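Local structure of histidine phosphotransfer protein (Medicago truncatula, 4G78) at residues 21-26 against 121-126; 48-53 against 89-94. The protein probably relays phosphoryl groups between cytokinin sensor histidine kinases and response regulators in plant hormone signalling. One frame throughout, in Å; residues are numbered along the deposited sequence.

From the N terminus the chain runs through helix 6-20 into the short loop 21-26, whose contact with residues 121-126 of the long helix 110-145 closes a loop of 94 intervening residues, most of them helical. Contact 2 lies within that span: residues 48-53 on helix 41-66 meet residues 89-94, at the turn between helices 72-89 and 92-99, and so close a shorter loop. Contact 1 is at the surface, whereas contact 2 is buried near the centre of the helix bundle, their centres about 9 Å apart. Arg93 joins them: its NE lies 2.8 Å from OE1 of Glu123 in a salt bridge.

Contact 1. Residues 21-26 against 121-126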
ATOM      1  N   GLN A  21      -0.105   1.346 -13.817  1.00  7.96           N
ATOM      2  CA  GLN A  21       1.261   1.079 -13.385  1.00  8.16           C
ATOM      3  C   GLN A  21       1.351  -0.004 -12.313  1.00  8.31           C
ATOM      4  O   GLN A  21       2.436  -0.350 -11.868  1.00  9.38           O
ATOM      5  CB  GLN A  21       1.949   2.367 -13.003  1.00  8.79           C
ATOM      6  CG  GLN A  21       2.304   3.225 -14.212  1.00  9.38           C
ATOM      7  CD  GLN A  21       3.428   2.592 -15.013  1.00  9.95           C
ATOM      8  OE1 GLN A  21       4.566   2.548 -14.489  1.00 12.94           O
ATOM      9  NE2 GLN A  21       3.173   2.096 -16.187  1.00  9.80           N
ATOM     10  N   GLY A  22       0.213  -0.542 -11.880  1.00  8.37           N
ATOM     11  CA  GLY A  22       0.216  -1.709 -11.004  1.00  8.80           C
ATOM     12  C   GLY A  22       0.268  -1.418  -9.524  1.00  8.05           C
ATOM     13  O   GLY A  22       0.436  -2.363  -8.746  1.00  8.64           O
ATOM     14  N   TYR A  23       0.142  -0.165  -9.112  1.00  7.91           N
ATOM     15  CA  TYR A  23       0.130   0.159  -7.695  1.00  7.92           C
ATOM     16  C   TYR A  23      -1.088  -0.414  -6.985  1.00  7.60           C
ATOM     17  O   TYR A  23      -1.023  -0.746  -5.800  1.00  8.44           O
ATOM     18  CB  TYR A  23       0.194   1.656  -7.469  1.00  8.32           C
ATOM     19  CG  TYR A  23       1.495   2.277  -7.834  1.00  8.47           C
ATOM     20  CD1 TYR A  23       2.633   2.015  -7.045  1.00 10.35           C
ATOM     21  CD2 TYR A  23       1.681   3.043  -8.968  1.00  9.73           C
ATOM     22  CE1 TYR A  23       3.864   2.513  -7.391  1.00 11.94           C
ATOM     23  CE2 TYR A  23       2.890   3.565  -9.261  1.00 12.19           C
ATOM     24  CZ  TYR A  23       4.006   3.275  -8.445  1.00 13.59           C
ATOM     25  OH  TYR A  23       5.234   3.810  -8.729  1.00 19.55           O
ATOM     26  N   LEU A  24      -2.231  -0.420  -7.691  1.00  7.52           N
ATOM     27  CA  LEU A  24      -3.519  -0.821  -7.148  1.00  7.74           C
ATOM     28  C   LEU A  24      -4.088  -1.929  -8.002  1.00  7.32           C
ATOM     29  O   LEU A  24      -3.864  -1.967  -9.211  1.00  8.35           O
ATOM     30  CB  LEU A  24      -4.502   0.366  -7.201  1.00  8.10           C
ATOM     31  CG  LEU A  24      -4.053   1.585  -6.411  1.00  8.71           C
ATOM     32  CD1 LEU A  24      -5.014   2.749  -6.683  1.00 10.16           C
ATOM     33  CD2 LEU A  24      -3.908   1.279  -4.945  1.00 10.04           C
ATOM     34  N   ASP A  25      -4.877  -2.793  -7.363  1.00  7.88           N
ATOM     35  CA  ASP A  25      -5.649  -3.805  -8.040  1.00  7.84           C
ATOM     36  C   ASP A  25      -7.100  -3.775  -7.564  1.00  7.63           C
ATOM     37  O   ASP A  25      -7.506  -2.919  -6.786  1.00  8.17           O
ATOM     38  CB  ASP A  25      -5.005  -5.205  -7.884  1.00  8.95           C
ATOM     39  CG  ASP A  25      -5.019  -5.769  -6.472  1.00  9.72           C
ATOM     40  OD1 ASP A  25      -6.035  -5.636  -5.761  1.00  9.86           O
ATOM     41  OD2 ASP A  25      -4.004  -6.316  -6.054  1.00 14.35           O
ATOM     42  N   ASP A  26      -7.885  -4.706  -8.083  1.00  7.99           N
ATOM     43  CA  ASP A  26      -9.317  -4.657  -7.873  1.00  8.34           C
ATOM     44  C   ASP A  26      -9.742  -4.689  -6.397  1.00  8.22           C
ATOM     45  O   ASP A  26     -10.844  -4.255  -6.101  1.00  9.30           O
ATOM     46  CB  ASP A  26     -10.010  -5.832  -8.592  1.00  9.67           C
ATOM     47  CG  ASP A  26     -11.515  -5.637  -8.630  1.00 10.04           C
ATOM     48  OD1 ASP A  26     -11.962  -4.667  -9.297  1.00 11.16           O
ATOM     49  OD2 ASP A  26     -12.236  -6.441  -8.037  1.00 11.44           O
ATOM     50  N   GLN A 121      10.347  -1.287   0.990  1.00 11.53           N
ATOM     51  CA  GLN A 121      10.265   0.060   1.503  0.51 12.18           C
ATOM     52  C   GLN A 121       9.974   1.067   0.388  1.00 11.63           C
ATOM     53  O   GLN A 121       9.160   1.985   0.569  1.00 12.31           O
ATOM     54  CB  GLN A 121      11.630   0.307   2.160  0.51 12.67           C
ATOM     55  CG  GLN A 121      11.912   0.109   3.554  0.51 16.93           C
ATOM     56  CD  GLN A 121      13.342  -0.054   4.017  0.51 16.64           C
ATOM     57  OE1 GLN A 121      13.596  -0.559   5.101  0.51 19.81           O
ATOM     58  NE2 GLN A 121      14.299   0.354   3.181  0.51 27.62           N
ATOM     59  N   GLN A 122      10.639   0.880  -0.754  1.00 12.13           N
ATOM     60  CA  GLN A 122      10.465   1.757  -1.939  0.57 12.51           C
ATOM     61  C   GLN A 122       8.987   1.711  -2.403  1.00 11.14           C
ATOM     62  O   GLN A 122       8.366   2.734  -2.654  1.00 11.82           O
ATOM     63  CB  GLN A 122      11.365   1.364  -3.107  0.57 14.17           C
ATOM     64  CG  GLN A 122      11.237   2.189  -4.408  0.57 19.17           C
ATOM     65  CD  GLN A 122      12.487   2.368  -5.251  0.57 32.08           C
ATOM     66  OE1 GLN A 122      12.469   3.429  -5.871  0.57 45.51           O
ATOM     67  NE2 GLN A 122      13.319   1.362  -5.160  0.57 46.27           N
ATOM     68  N   GLU A 123       8.517   0.515  -2.581  1.00 10.70           N
ATOM     69  CA  GLU A 123       7.167   0.312  -3.072  1.00 10.29           C
ATOM     70  C   GLU A 123       6.135   0.832  -2.101  1.00  9.25           C
ATOM     71  O   GLU A 123       5.113   1.422  -2.517  1.00  9.13           O
ATOM     72  CB  GLU A 123       6.938  -1.136  -3.430  1.00 10.21           C
ATOM     73  CG  GLU A 123       7.684  -1.543  -4.687  1.00 11.99           C
ATOM     74  CD  GLU A 123       7.203  -0.889  -5.943  1.00 11.79           C
ATOM     75  OE1 GLU A 123       6.021  -0.533  -6.018  1.00 10.80           O
ATOM     76  OE2 GLU A 123       8.024  -0.660  -6.866  1.00 16.63           O
ATOM     77  N   TYR A 124       6.351   0.656  -0.801  1.00  9.16           N
ATOM     78  CA  TYR A 124       5.426   1.161   0.198  1.00  8.94           C
ATOM     79  C   TYR A 124       5.371   2.678   0.126  1.00  9.13           C
ATOM     80  O   TYR A 124       4.287   3.279   0.136  1.00  9.47           O
ATOM     81  CB  TYR A 124       5.825   0.673   1.594  1.00  9.74           C
ATOM     82  CG  TYR A 124       4.930   1.285   2.623  1.00  9.39           C
ATOM     83  CD1 TYR A 124       3.621   0.847   2.801  1.00  9.99           C
ATOM     84  CD2 TYR A 124       5.367   2.343   3.364  1.00  9.97           C
ATOM     85  CE1 TYR A 124       2.762   1.480   3.703  1.00 10.71           C
ATOM     86  CE2 TYR A 124       4.498   3.016   4.238  1.00 10.66           C
ATOM     87  CZ  TYR A 124       3.206   2.552   4.417  1.00 10.57           C
ATOM     88  OH  TYR A 124       2.312   3.153   5.278  1.00 12.60           O
ATOM     89  N   SER A 125       6.525   3.327   0.062  1.00  9.74           N
ATOM     90  CA  SER A 125       6.534   4.773   0.000  0.68 10.86           C
ATOM     91  C   SER A 125       5.862   5.291  -1.270  1.00  9.99           C
ATOM     92  O   SER A 125       5.093   6.278  -1.193  1.00 11.02           O
ATOM     93  CB  SER A 125       7.977   5.268   0.119  0.68 12.43           C
ATOM     94  OG  SER A 125       8.012   6.671  -0.041  0.68 14.85           O
ATOM     95  N   LEU A 126       6.100   4.656  -2.388  1.00 10.27           N
ATOM     96  CA  LEU A 126       5.448   5.070  -3.653  1.00 10.67           C
ATOM     97  C   LEU A 126       3.965   4.964  -3.509  1.00  9.99           C
ATOM     98  O   LEU A 126       3.191   5.849  -3.937  1.00 10.81           O
ATOM     99  CB  LEU A 126       5.942   4.214  -4.824  1.00 11.40           C
ATOM    100  CG  LEU A 126       7.361   4.484  -5.296  1.00 13.57           C
ATOM    101  CD1 LEU A 126       7.839   3.392  -6.196  1.00 15.16           C
ATOM    102  CD2 LEU A 126       7.375   5.883  -6.032  1.00 18.34           C
TER
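Tyr23 and Leu126 meet because each points its CG away from its own carbonyl carbon, beside the backbone N (chi1 -69° in Tyr23), which carries the phenol across to the helix. The ring reaches Leu126 with CE1, the ring corner next to the hydroxyl, and with the hydroxyl itself: Tyr23 CE1 lies 3.7 Å from Leu126 CB, and Tyr23 OH lies 3.7 Å from Leu126 CD1. The two side chains cross obliquely, an apolar contact in which a leucine suits its place by offering a branched, greasy surface to the ring. Glu123, one turn earlier on helix 110-145, is bent at chi2 (-67°), and this fold of the chain brings OE1 to 4.0 Å from Tyr23 CE1. Its carboxylate plane is turned only 26° from the ring plane, but no hydrogen bond joins the two; an acid suits this place because OE1 pairs with Arg93 in a salt bridge. Tyrosine, just past the Schellman end of helix 6-20, is long enough to cross from the loop and also takes the cation of Arg93 in a cation-pi contact. With an alanine in place of Tyr23, Leu126 is likely to face a gap and Arg93 to lose its aromatic partner. Apolar packing and a cluster of aromatic ring, arginine and carboxylate thus tie the loop to helix 110-145 at the bundle surface, where the charges of Arg93 and Glu123 probably compensate each other.

Contact 2. Residues 48-53 against 89-94; sequences TMFFDD and VGAARV
Phe50 and Val89 make the principal contact here, a CH-pi interaction in which one methyl of the valine sits over a face of the ring. In the conformer described, one of two modelled for Phe50, Val89 CG2 is 3.7 Å from the centroid of the Phe50 ring and only 5° off its normal, so that all six ring carbons lie at much the same distance from it. With CG of Phe50 anti to the backbone N (chi1 169°), the ring extends from helix 41-66 toward the turn and presents this face to the methyl. A flat aromatic residue suits such a place, since its face offers a surface on which a methyl can sit over the centre.

Plain apolar contacts complete the packing. The other branch, Val89 CG1, lies 4.0 Å from Phe50 CB, so the forked valine touches both the root and the ring of its partner. At the far end of the ring, Phe50 CZ comes within 4.3 Å of Ala91 CB, where a small side chain fits beside the ring at the N-cap of helix 92-99. No hydrogen bond crosses between the segments.

This is interior packing of the HPt helix bundle, joining helix 41-66 to the turn between helices 72-89 and 92-99: Phe50 also packs on Gln82, Ser85 and Ser86 of helix 72-89, Val89 touches Val46 and Met47 of helix 41-66, and Ala91 meets Leu127 of helix 110-145.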
ATOM      1  N   THR A  48      -5.579   4.241   6.400  1.00 10.60           N
ATOM      2  CA  THR A  48      -4.820   4.744   7.548  1.00 11.69           C
ATOM      3  C   THR A  48      -4.463   3.550   8.466  1.00 10.01           C
ATOM      4  O   THR A  48      -3.340   3.490   8.979  1.00 11.26           O
ATOM      5  CB  THR A  48      -5.647   5.807   8.252  1.00 14.74           C
ATOM      6  OG1 THR A  48      -5.839   6.883   7.432  1.00 19.20           O
ATOM      7  CG2 THR A  48      -4.973   6.186   9.584  1.00 21.37           C
ATOM      8  N   MET A  49      -5.373   2.644   8.659  1.00  9.70           N
ATOM      9  CA  MET A  49      -5.096   1.431   9.463  1.00  9.71           C
ATOM     10  C   MET A  49      -3.953   0.635   8.840  1.00  9.12           C
ATOM     11  O   MET A  49      -3.061   0.160   9.529  1.00  9.88           O
ATOM     12  CB  MET A  49      -6.367   0.616   9.605  1.00  9.85           C
ATOM     13  CG  MET A  49      -7.410   1.266  10.467  1.00 10.22           C
ATOM     14  SD  MET A  49      -8.981   0.333  10.361  1.00 10.75           S
ATOM     15  CE  MET A  49      -9.972   1.354  11.444  1.00 13.43           C
ATOM     16  N   PHE A  50      -4.029   0.442   7.523  1.00  9.00           N
ATOM     17  CA  PHE A  50      -3.006  -0.277   6.781  1.00  9.08           C
ATOM     18  C   PHE A  50      -1.654   0.420   6.871  1.00  8.87           C
ATOM     19  O   PHE A  50      -0.629  -0.253   7.074  1.00  9.59           O
ATOM     20  CB  PHE A  50      -3.474  -0.418   5.322  1.00  9.50           C
ATOM     21  CG  PHE A  50      -2.378  -0.911   4.403  1.00  9.24           C
ATOM     22  CD1 PHE A  50      -2.010  -2.208   4.361  1.00  9.40           C
ATOM     23  CD2 PHE A  50      -1.748  -0.016   3.558  1.00 10.52           C
ATOM     24  CE1 PHE A  50      -1.030  -2.671   3.547  1.00 10.46           C
ATOM     25  CE2 PHE A  50      -0.746  -0.436   2.701  1.00 11.50           C
ATOM     26  CZ  PHE A  50      -0.406  -1.821   2.713  1.00 11.26           C
ATOM     27  N   PHE A  51      -1.611   1.727   6.735  1.00  9.29           N
ATOM     28  CA  PHE A  51      -0.337   2.456   6.792  1.00  9.73           C
ATOM     29  C   PHE A  51       0.288   2.278   8.183  1.00 10.37           C
ATOM     30  O   PHE A  51       1.499   2.040   8.302  1.00 10.70           O
ATOM     31  CB  PHE A  51      -0.521   3.953   6.513  1.00 11.02           C
ATOM     32  CG  PHE A  51      -0.972   4.338   5.127  1.00 10.72           C
ATOM     33  CD1 PHE A  51      -0.707   3.594   4.011  1.00 11.25           C
ATOM     34  CD2 PHE A  51      -1.719   5.516   4.987  1.00 13.06           C
ATOM     35  CE1 PHE A  51      -1.164   3.988   2.769  1.00 12.21           C
ATOM     36  CE2 PHE A  51      -2.145   5.923   3.717  1.00 14.27           C
ATOM     37  CZ  PHE A  51      -1.871   5.186   2.664  1.00 13.30           C
ATOM     38  N   ASP A  52      -0.517   2.407   9.232  1.00 10.34           N
ATOM     39  CA  ASP A  52       0.040   2.317  10.562  1.00 11.56           C
ATOM     40  C   ASP A  52       0.623   0.914  10.811  1.00 11.09           C
ATOM     41  O   ASP A  52       1.750   0.764  11.312  1.00 12.85           O
ATOM     42  CB  ASP A  52      -1.054   2.686  11.555  1.00 13.85           C
ATOM     43  CG  ASP A  52      -1.392   4.165  11.632  1.00 17.79           C
ATOM     44  OD1 ASP A  52      -0.683   5.020  10.997  1.00 23.03           O
ATOM     45  OD2 ASP A  52      -2.449   4.448  12.225  1.00 24.16           O
ATOM     46  N   ASP A  53      -0.103  -0.130  10.415  1.00 10.63           N
ATOM     47  CA  ASP A  53       0.401  -1.502  10.581  1.00 11.07           C
ATOM     48  C   ASP A  53       1.633  -1.741   9.751  1.00  9.90           C
ATOM     49  O   ASP A  53       2.599  -2.376  10.189  1.00 10.60           O
ATOM     50  CB  ASP A  53      -0.667  -2.524  10.264  1.00 13.24           C
ATOM     51  CG  ASP A  53      -1.785  -2.589  11.389  1.00 16.23           C
ATOM     52  OD1 ASP A  53      -1.653  -1.969  12.447  1.00 20.88           O
ATOM     53  OD2 ASP A  53      -2.747  -3.268  11.086  1.00 19.88           O
ATOM     54  N   VAL A  89      -6.015  -4.541   0.942  1.00  9.60           N
ATOM     55  CA  VAL A  89      -6.267  -3.193   0.491  1.00  9.42           C
ATOM     56  C   VAL A  89      -6.001  -2.979  -1.001  1.00  8.70           C
ATOM     57  O   VAL A  89      -6.186  -1.894  -1.497  1.00  9.96           O
ATOM     58  CB  VAL A  89      -5.558  -2.154   1.339  1.00 10.02           C
ATOM     59  CG1 VAL A  89      -5.944  -2.246   2.813  1.00 11.42           C
ATOM     60  CG2 VAL A  89      -4.043  -2.204   1.172  1.00 10.42           C
ATOM     61  N   GLY A  90      -5.562  -4.030  -1.703  1.00  8.34           N
ATOM     62  CA  GLY A  90      -5.271  -3.875  -3.135  1.00  8.70           C
ATOM     63  C   GLY A  90      -3.977  -3.207  -3.470  1.00  8.10           C
ATOM     64  O   GLY A  90      -3.806  -2.698  -4.576  1.00  8.97           O
ATOM     65  N   ALA A  91      -2.987  -3.282  -2.560  1.00  7.98           N
ATOM     66  CA  ALA A  91      -1.644  -2.719  -2.776  1.00  8.32           C
ATOM     67  C   ALA A  91      -0.808  -3.771  -3.522  1.00  7.97           C
ATOM     68  O   ALA A  91      -0.039  -4.523  -2.937  1.00  9.59           O
ATOM     69  CB  ALA A  91      -1.032  -2.344  -1.458  1.00  8.93           C
ATOM     70  N   ALA A  92      -1.003  -3.841  -4.849  1.00  8.64           N
ATOM     71  CA  ALA A  92      -0.548  -4.954  -5.646  1.00  8.96           C
ATOM     72  C   ALA A  92       0.975  -5.084  -5.716  1.00  8.79           C
ATOM     73  O   ALA A  92       1.527  -6.149  -5.531  1.00  9.83           O
ATOM     74  CB  ALA A  92      -1.120  -4.846  -7.054  1.00 10.87           C
ATOM     75  N   ARG A  93       1.656  -3.966  -6.015  1.00  8.67           N
ATOM     76  CA  ARG A  93       3.118  -4.006  -6.099  1.00  8.98           C
ATOM     77  C   ARG A  93       3.730  -4.319  -4.759  1.00  8.50           C
ATOM     78  O   ARG A  93       4.726  -5.062  -4.670  1.00 10.31           O
ATOM     79  CB  ARG A  93       3.674  -2.750  -6.746  1.00  8.92           C
ATOM     80  CG  ARG A  93       3.635  -2.778  -8.263  1.00  9.45           C
ATOM     81  CD  ARG A  93       3.713  -1.417  -8.914  1.00  9.97           C
ATOM     82  NE  ARG A  93       4.987  -0.752  -8.652  1.00  9.76           N
ATOM     83  CZ  ARG A  93       5.444   0.271  -9.387  1.00 10.17           C
ATOM     84  NH1 ARG A  93       4.802   0.669 -10.456  1.00 11.55           N
ATOM     85  NH2 ARG A  93       6.566   0.873  -9.015  1.00 11.71           N
ATOM     86  N   VAL A  94       3.189  -3.770  -3.663  1.00  8.29           N
ATOM     87  CA  VAL A  94       3.703  -4.081  -2.326  1.00  8.52           C
ATOM     88  C   VAL A  94       3.513  -5.571  -2.051  1.00  8.73           C
ATOM     89  O   VAL A  94       4.439  -6.259  -1.585  1.00  9.39           O
ATOM     90  CB  VAL A  94       3.045  -3.192  -1.269  1.00  8.38           C
ATOM     91  CG1 VAL A  94       3.494  -3.633   0.138  1.00  9.43           C
ATOM     92  CG2 VAL A  94       3.332  -1.725  -1.465  1.00  9.79           C
TER